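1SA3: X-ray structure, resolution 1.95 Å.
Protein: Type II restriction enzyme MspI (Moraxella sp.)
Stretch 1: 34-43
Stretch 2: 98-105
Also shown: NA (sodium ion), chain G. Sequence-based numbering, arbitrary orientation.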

ATOM      1  N   TYR E  34     -13.452   2.131  -3.127  1.00 15.21           N
ATOM      2  CA  TYR E  34     -12.338   2.803  -3.777  1.00 16.18           C
ATOM      3  C   TYR E  34     -11.493   1.885  -4.651  1.00 15.78           C
ATOM      4  O   TYR E  34     -10.823   2.348  -5.579  1.00 13.81           O
ATOM      5  CB  TYR E  34     -11.504   3.574  -2.750  1.00 13.52           C
ATOM      6  CG  TYR E  34     -12.158   4.904  -2.443  1.00 15.76           C
ATOM      7  CD1 TYR E  34     -13.022   5.057  -1.348  1.00 17.83           C
ATOM      8  CD2 TYR E  34     -12.010   5.977  -3.319  1.00 14.51           C
ATOM      9  CE1 TYR E  34     -13.724   6.250  -1.148  1.00 15.32           C
ATOM     10  CE2 TYR E  34     -12.702   7.165  -3.134  1.00 16.46           C
ATOM     11  CZ  TYR E  34     -13.558   7.298  -2.051  1.00 16.36           C
ATOM     12  OH  TYR E  34     -14.255   8.477  -1.896  1.00 16.49           O
ATOM     13  N   GLU E  35     -11.532   0.586  -4.375  1.00 17.24           N
ATOM     14  CA  GLU E  35     -10.819  -0.346  -5.238  1.00 17.94           C
ATOM     15  C   GLU E  35     -11.584  -0.318  -6.556  1.00 17.81           C
ATOM     16  O   GLU E  35     -11.006  -0.224  -7.637  1.00 17.16           O
ATOM     17  CB  GLU E  35     -10.846  -1.771  -4.685  1.00 15.91           C
ATOM     18  CG  GLU E  35     -10.243  -2.780  -5.666  1.00 17.52           C
ATOM     19  CD  GLU E  35     -10.275  -4.203  -5.157  1.00 20.91           C
ATOM     20  OE1 GLU E  35     -10.019  -4.408  -3.954  1.00 24.00           O
ATOM     21  OE2 GLU E  35     -10.543  -5.116  -5.967  1.00 22.98           O
ATOM     22  N   LYS E  36     -12.906  -0.379  -6.454  1.00 18.67           N
ATOM     23  CA  LYS E  36     -13.762  -0.382  -7.629  1.00 19.44           C
ATOM     24  C   LYS E  36     -13.635   0.914  -8.427  1.00 18.14           C
ATOM     25  O   LYS E  36     -13.765   0.912  -9.647  1.00 18.66           O
ATOM     26  CB  LYS E  36     -15.217  -0.608  -7.201  1.00 23.79           C
ATOM     27  CG  LYS E  36     -16.041  -1.424  -8.184  1.00 32.91           C
ATOM     28  CD  LYS E  36     -16.821  -0.546  -9.123  1.00 33.30           C
ATOM     29  CE  LYS E  36     -17.798  -1.370  -9.956  1.00 33.43           C
ATOM     30  NZ  LYS E  36     -18.771  -0.484 -10.659  1.00 26.44           N
ATOM     31  N   TYR E  37     -13.381   2.016  -7.730  1.00 17.59           N
ATOM     32  CA  TYR E  37     -13.223   3.323  -8.367  1.00 15.32           C
ATOM     33  C   TYR E  37     -12.046   3.252  -9.344  1.00 16.18           C
ATOM     34  O   TYR E  37     -12.134   3.743 -10.471  1.00 16.56           O
ATOM     35  CB  TYR E  37     -12.986   4.377  -7.282  1.00 15.72           C
ATOM     36  CG  TYR E  37     -12.997   5.831  -7.724  1.00 16.81           C
ATOM     37  CD1 TYR E  37     -13.736   6.261  -8.830  1.00 16.58           C
ATOM     38  CD2 TYR E  37     -12.309   6.788  -6.984  1.00 13.34           C
ATOM     39  CE1 TYR E  37     -13.781   7.626  -9.176  1.00 15.70           C
ATOM     40  CE2 TYR E  37     -12.347   8.121  -7.309  1.00 13.67           C
ATOM     41  CZ  TYR E  37     -13.083   8.542  -8.404  1.00 15.95           C
ATOM     42  OH  TYR E  37     -13.113   9.885  -8.688  1.00 17.61           O
ATOM     43  N   ILE E  38     -10.952   2.621  -8.922  1.00 15.19           N
ATOM     44  CA  ILE E  38      -9.785   2.477  -9.792  1.00 14.43           C
ATOM     45  C   ILE E  38     -10.108   1.528 -10.944  1.00 14.58           C
ATOM     46  O   ILE E  38      -9.788   1.818 -12.092  1.00 15.95           O
ATOM     47  CB  ILE E  38      -8.550   1.923  -9.019  1.00 14.79           C
ATOM     48  CG1 ILE E  38      -8.095   2.928  -7.958  1.00 10.96           C
ATOM     49  CG2 ILE E  38      -7.394   1.630  -9.984  1.00 14.26           C
ATOM     50  CD1 ILE E  38      -7.556   4.239  -8.514  1.00 12.05           C
ATOM     51  N   LEU E  39     -10.753   0.403 -10.638  1.00 14.34           N
ATOM     52  CA  LEU E  39     -11.092  -0.572 -11.662  1.00 15.77           C
ATOM     53  C   LEU E  39     -11.952   0.032 -12.773  1.00 19.20           C
ATOM     54  O   LEU E  39     -11.734  -0.256 -13.954  1.00 16.48           O
ATOM     55  CB  LEU E  39     -11.805  -1.776 -11.042  1.00 19.00           C
ATOM     56  CG  LEU E  39     -11.038  -2.634 -10.023  1.00 23.10           C
ATOM     57  CD1 LEU E  39     -11.979  -3.675  -9.437  1.00 24.26           C
ATOM     58  CD2 LEU E  39      -9.851  -3.320 -10.683  1.00 24.15           C
ATOM     59  N   ASP E  40     -12.906   0.880 -12.401  1.00 17.22           N
ATOM     60  CA  ASP E  40     -13.781   1.504 -13.387  1.00 20.06           C
ATOM     61  C   ASP E  40     -13.072   2.564 -14.227  1.00 19.35           C
ATOM     62  O   ASP E  40     -13.332   2.690 -15.423  1.00 18.46           O
ATOM     63  CB  ASP E  40     -15.006   2.117 -12.700  1.00 22.33           C
ATOM     64  CG  ASP E  40     -16.032   1.070 -12.293  1.00 23.49           C
ATOM     65  OD1 ASP E  40     -15.850  -0.114 -12.649  1.00 20.20           O
ATOM     66  OD2 ASP E  40     -17.023   1.437 -11.622  1.00 24.52           O
ATOM     67  N   ILE E  41     -12.181   3.332 -13.609  1.00 17.97           N
ATOM     68  CA  ILE E  41     -11.455   4.351 -14.350  1.00 18.80           C
ATOM     69  C   ILE E  41     -10.604   3.674 -15.429  1.00 18.81           C
ATOM     70  O   ILE E  41     -10.475   4.195 -16.538  1.00 16.75           O
ATOM     71  CB  ILE E  41     -10.553   5.197 -13.412  1.00 19.07           C
ATOM     72  CG1 ILE E  41     -11.421   6.091 -12.526  1.00 18.04           C
ATOM     73  CG2 ILE E  41      -9.582   6.045 -14.236  1.00 19.48           C
ATOM     74  CD1 ILE E  41     -10.658   6.820 -11.427  1.00 18.37           C
ATOM     75  N   PHE E  42     -10.055   2.502 -15.103  1.00 16.38           N
ATOM     76  CA  PHE E  42      -9.212   1.744 -16.028  1.00 15.33           C
ATOM     77  C   PHE E  42      -9.870   0.466 -16.541  1.00 16.68           C
ATOM     78  O   PHE E  42      -9.188  -0.520 -16.830  1.00 17.59           O
ATOM     79  CB  PHE E  42      -7.878   1.383 -15.348  1.00 13.16           C
ATOM     80  CG  PHE E  42      -6.995   2.571 -15.075  1.00 15.20           C
ATOM     81  CD1 PHE E  42      -7.224   3.386 -13.973  1.00 12.30           C
ATOM     82  CD2 PHE E  42      -5.960   2.899 -15.950  1.00 14.61           C
ATOM     83  CE1 PHE E  42      -6.443   4.510 -13.739  1.00 12.44           C
ATOM     84  CE2 PHE E  42      -5.163   4.025 -15.731  1.00 14.16           C
ATOM     85  CZ  PHE E  42      -5.403   4.836 -14.623  1.00 16.17           C
ATOM     86  N   LYS E  43     -11.190   0.490 -16.674  1.00 17.67           N
ATOM     87  CA  LYS E  43     -11.948  -0.674 -17.127  1.00 19.40           C
ATOM     88  C   LYS E  43     -11.634  -1.064 -18.565  1.00 16.80           C
ATOM     89  O   LYS E  43     -11.483  -2.246 -18.873  1.00 21.01           O
ATOM     90  CB  LYS E  43     -13.450  -0.400 -16.987  1.00 20.49           C
ATOM     91  CG  LYS E  43     -14.329  -1.609 -17.251  1.00 28.17           C
ATOM     92  CD  LYS E  43     -15.799  -1.237 -17.124  1.00 32.04           C
ATOM     93  CE  LYS E  43     -16.674  -2.479 -17.090  1.00 37.04           C
ATOM     94  NZ  LYS E  43     -16.320  -3.340 -15.927  1.00 36.60           N
ATOM     95  N   THR E  98      -1.402  -8.023  -3.303  1.00 16.86           N
ATOM     96  CA  THR E  98      -2.038  -7.479  -4.496  1.00 14.30           C
ATOM     97  C   THR E  98      -3.558  -7.464  -4.405  1.00 17.37           C
ATOM     98  O   THR E  98      -4.196  -8.517  -4.306  1.00 14.31           O
ATOM     99  CB  THR E  98      -1.596  -8.274  -5.742  1.00 14.93           C
ATOM    100  OG1 THR E  98      -0.165  -8.238  -5.833  1.00 15.25           O
ATOM    101  CG2 THR E  98      -2.190  -7.670  -7.001  1.00 12.99           C
ATOM    102  N   ASP E  99      -4.139  -6.265  -4.445  1.00 14.79           N
ATOM    103  CA  ASP E  99      -5.588  -6.112  -4.355  1.00 15.18           C
ATOM    104  C   ASP E  99      -6.277  -6.162  -5.704  1.00 16.20           C
ATOM    105  O   ASP E  99      -7.444  -6.547  -5.794  1.00 16.34           O
ATOM    106  CB  ASP E  99      -5.953  -4.773  -3.695  1.00 14.57           C
ATOM    107  CG  ASP E  99      -5.587  -4.724  -2.230  1.00 14.84           C
ATOM    108  OD1 ASP E  99      -5.831  -5.725  -1.533  1.00 19.07           O
ATOM    109  OD2 ASP E  99      -5.069  -3.684  -1.769  1.00 16.20           O
ATOM    110  N   ALA E 100      -5.561  -5.757  -6.749  1.00 13.99           N
ATOM    111  CA  ALA E 100      -6.125  -5.722  -8.092  1.00 16.70           C
ATOM    112  C   ALA E 100      -5.016  -5.492  -9.100  1.00 13.52           C
ATOM    113  O   ALA E 100      -3.888  -5.182  -8.727  1.00 14.65           O
ATOM    114  CB  ALA E 100      -7.135  -4.588  -8.195  1.00 15.48           C
ATOM    115  N   THR E 101      -5.349  -5.632 -10.378  1.00 13.43           N
ATOM    116  CA  THR E 101      -4.372  -5.419 -11.432  1.00 12.55           C
ATOM    117  C   THR E 101      -4.948  -4.650 -12.611  1.00 15.28           C
ATOM    118  O   THR E 101      -6.166  -4.642 -12.840  1.00 16.36           O
ATOM    119  CB  THR E 101      -3.816  -6.756 -11.975  1.00 16.48           C
ATOM    120  OG1 THR E 101      -4.871  -7.506 -12.592  1.00 13.50           O
ATOM    121  CG2 THR E 101      -3.222  -7.583 -10.855  1.00 14.34           C
ATOM    122  N   ILE E 102      -4.056  -3.987 -13.341  1.00 13.71           N
ATOM    123  CA  ILE E 102      -4.407  -3.254 -14.558  1.00 15.36           C
ATOM    124  C   ILE E 102      -3.386  -3.756 -15.577  1.00 17.61           C
ATOM    125  O   ILE E 102      -2.195  -3.868 -15.255  1.00 16.68           O
ATOM    126  CB  ILE E 102      -4.195  -1.731 -14.426  1.00 13.23           C
ATOM    127  CG1 ILE E 102      -5.109  -1.159 -13.344  1.00 13.12           C
ATOM    128  CG2 ILE E 102      -4.461  -1.039 -15.783  1.00 12.85           C
ATOM    129  CD1 ILE E 102      -4.855   0.314 -13.082  1.00 15.72           C
ATOM    130  N   ARG E 103      -3.845  -4.105 -16.772  1.00 12.71           N
ATOM    131  CA  ARG E 103      -2.932  -4.539 -17.824  1.00 16.01           C
ATOM    132  C   ARG E 103      -3.011  -3.540 -18.973  1.00 17.34           C
ATOM    133  O   ARG E 103      -4.099  -3.242 -19.473  1.00 20.11           O
ATOM    134  CB  ARG E 103      -3.289  -5.936 -18.339  1.00 18.70           C
ATOM    135  CG  ARG E 103      -2.435  -6.358 -19.540  1.00 21.53           C
ATOM    136  CD  ARG E 103      -2.773  -7.763 -20.023  1.00 22.28           C
ATOM    137  NE  ARG E 103      -2.432  -8.779 -19.033  1.00 24.13           N
ATOM    138  CZ  ARG E 103      -1.194  -9.155 -18.723  1.00 24.72           C
ATOM    139  NH1 ARG E 103      -0.146  -8.609 -19.326  1.00 26.77           N
ATOM    140  NH2 ARG E 103      -1.003 -10.081 -17.794  1.00 26.04           N
ATOM    141  N   PHE E 104      -1.862  -3.002 -19.375  1.00 15.87           N
ATOM    142  CA  PHE E 104      -1.823  -2.052 -20.482  1.00 15.40           C
ATOM    143  C   PHE E 104      -1.218  -2.739 -21.687  1.00 19.62           C
ATOM    144  O   PHE E 104      -0.207  -3.433 -21.563  1.00 20.33           O
ATOM    145  CB  PHE E 104      -0.955  -0.838 -20.159  1.00 18.44           C
ATOM    146  CG  PHE E 104      -1.434  -0.031 -18.998  1.00 20.19           C
ATOM    147  CD1 PHE E 104      -0.927  -0.253 -17.722  1.00 19.68           C
ATOM    148  CD2 PHE E 104      -2.368   0.982 -19.181  1.00 16.61           C
ATOM    149  CE1 PHE E 104      -1.343   0.530 -16.642  1.00 18.23           C
ATOM    150  CE2 PHE E 104      -2.783   1.760 -18.112  1.00 18.03           C
ATOM    151  CZ  PHE E 104      -2.267   1.534 -16.842  1.00 16.94           C
ATOM    152  N   THR E 105      -1.831  -2.552 -22.849  1.00 18.30           N
ATOM    153  CA  THR E 105      -1.324  -3.145 -24.079  1.00 19.53           C
ATOM    154  C   THR E 105      -0.791  -2.008 -24.937  1.00 18.89           C
ATOM    155  O   THR E 105      -1.452  -0.981 -25.106  1.00 15.88           O
ATOM    156  CB  THR E 105      -2.435  -3.898 -24.835  1.00 20.55           C
ATOM    157  OG1 THR E 105      -2.903  -4.978 -24.022  1.00 23.68           O
ATOM    158  CG2 THR E 105      -1.905  -4.469 -26.151  1.00 20.55           C
TER
HETATM  159 NA    NA G 401      -9.408  -6.675  -3.990  1.00 29.81          NA
HETATM  160  O   HOH W   1      -8.603  -6.099  -1.801  1.00 40.47           O
HETATM  161  O   HOH W   2      -8.429  -8.687  -3.513  1.00 31.65           O

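Helix 34-41 lies almost parallel to strand 100-105, with only 11° between their N-to-C directions and 9.5 Å between the axes at closest approach. No hydrogen bond crosses between the two stretches, so the contact rests on one shared metal ion and a short row of apolar side chains.

Tyr34 stays out of reach, and the contact opens at Glu35. Its CA-to-CB bond points toward the strand side, and chi1 and chi2, both t, extend the chain so that the carboxylate meets the sodium ion with both oxygens, Glu35 OE1 at 2.4 Å from NA and Glu35 OE2 at 2.8 Å. From the other stretch, the backbone oxygen Asp99 O binds the same ion at 2.7 Å from NA. Two waters and one atom from elsewhere in the structure also bind it. Glu35 OE2 and Asp99 O therefore sit 3.4 Å apart without a hydrogen bond: neither oxygen brings a proton, and both bind the same cation, which brings them close. The Asp99 side chain joins indirectly, since water 1, a ligand of the ion, donates a hydrogen bond to Asp99 OD1 (2.8 Å from the water oxygen).

Lys36 and Tyr37 do not touch the strand. Lys36 instead forms a salt bridge along its own helix, Lys36 NZ to Asp40 OD2 at 2.8 Å, one turn on.

Ile38 points toward the strand but makes a light contact, its CG2 lying 4.2 Å from Ile102 CD1. Leu39 leaves the helix sideways, yet its end comes nearer, and Leu39 CD2 rests 3.9 Å from Ala100 CB. The small alanine, pointing toward the helix, thus meets a longer side chain reaching across to it.

Asp40 and Ile41 make no contact, and the next point of contact is Phe42, the first residue to leave helical phi/psi (-110/32). Its amide still closes the last turn, Phe42 N to Ile38 O at 3.1 Å, while its side chain points toward the strand. Ile102 CD1 packs over one face of the ring, 4.0 Å from the centroid and 25° off the normal, a CH-pi contact; the nearest ring atom, Phe42 CG, is 3.7 Å from Ile102 CD1. That one methyl thus serves both Ile38 and Phe42. Farther along the strand, Phe42 CE2 approaches the edge of the Phe104 ring, 4.0 Å from Phe104 CZ. Lys43 then turns out of reach.

The rule to read here is alternation with a limit: Ala100 and Ile102 point toward the helix and Thr101 between them away, while Phe104 starts sideways and comes nearer only at its end.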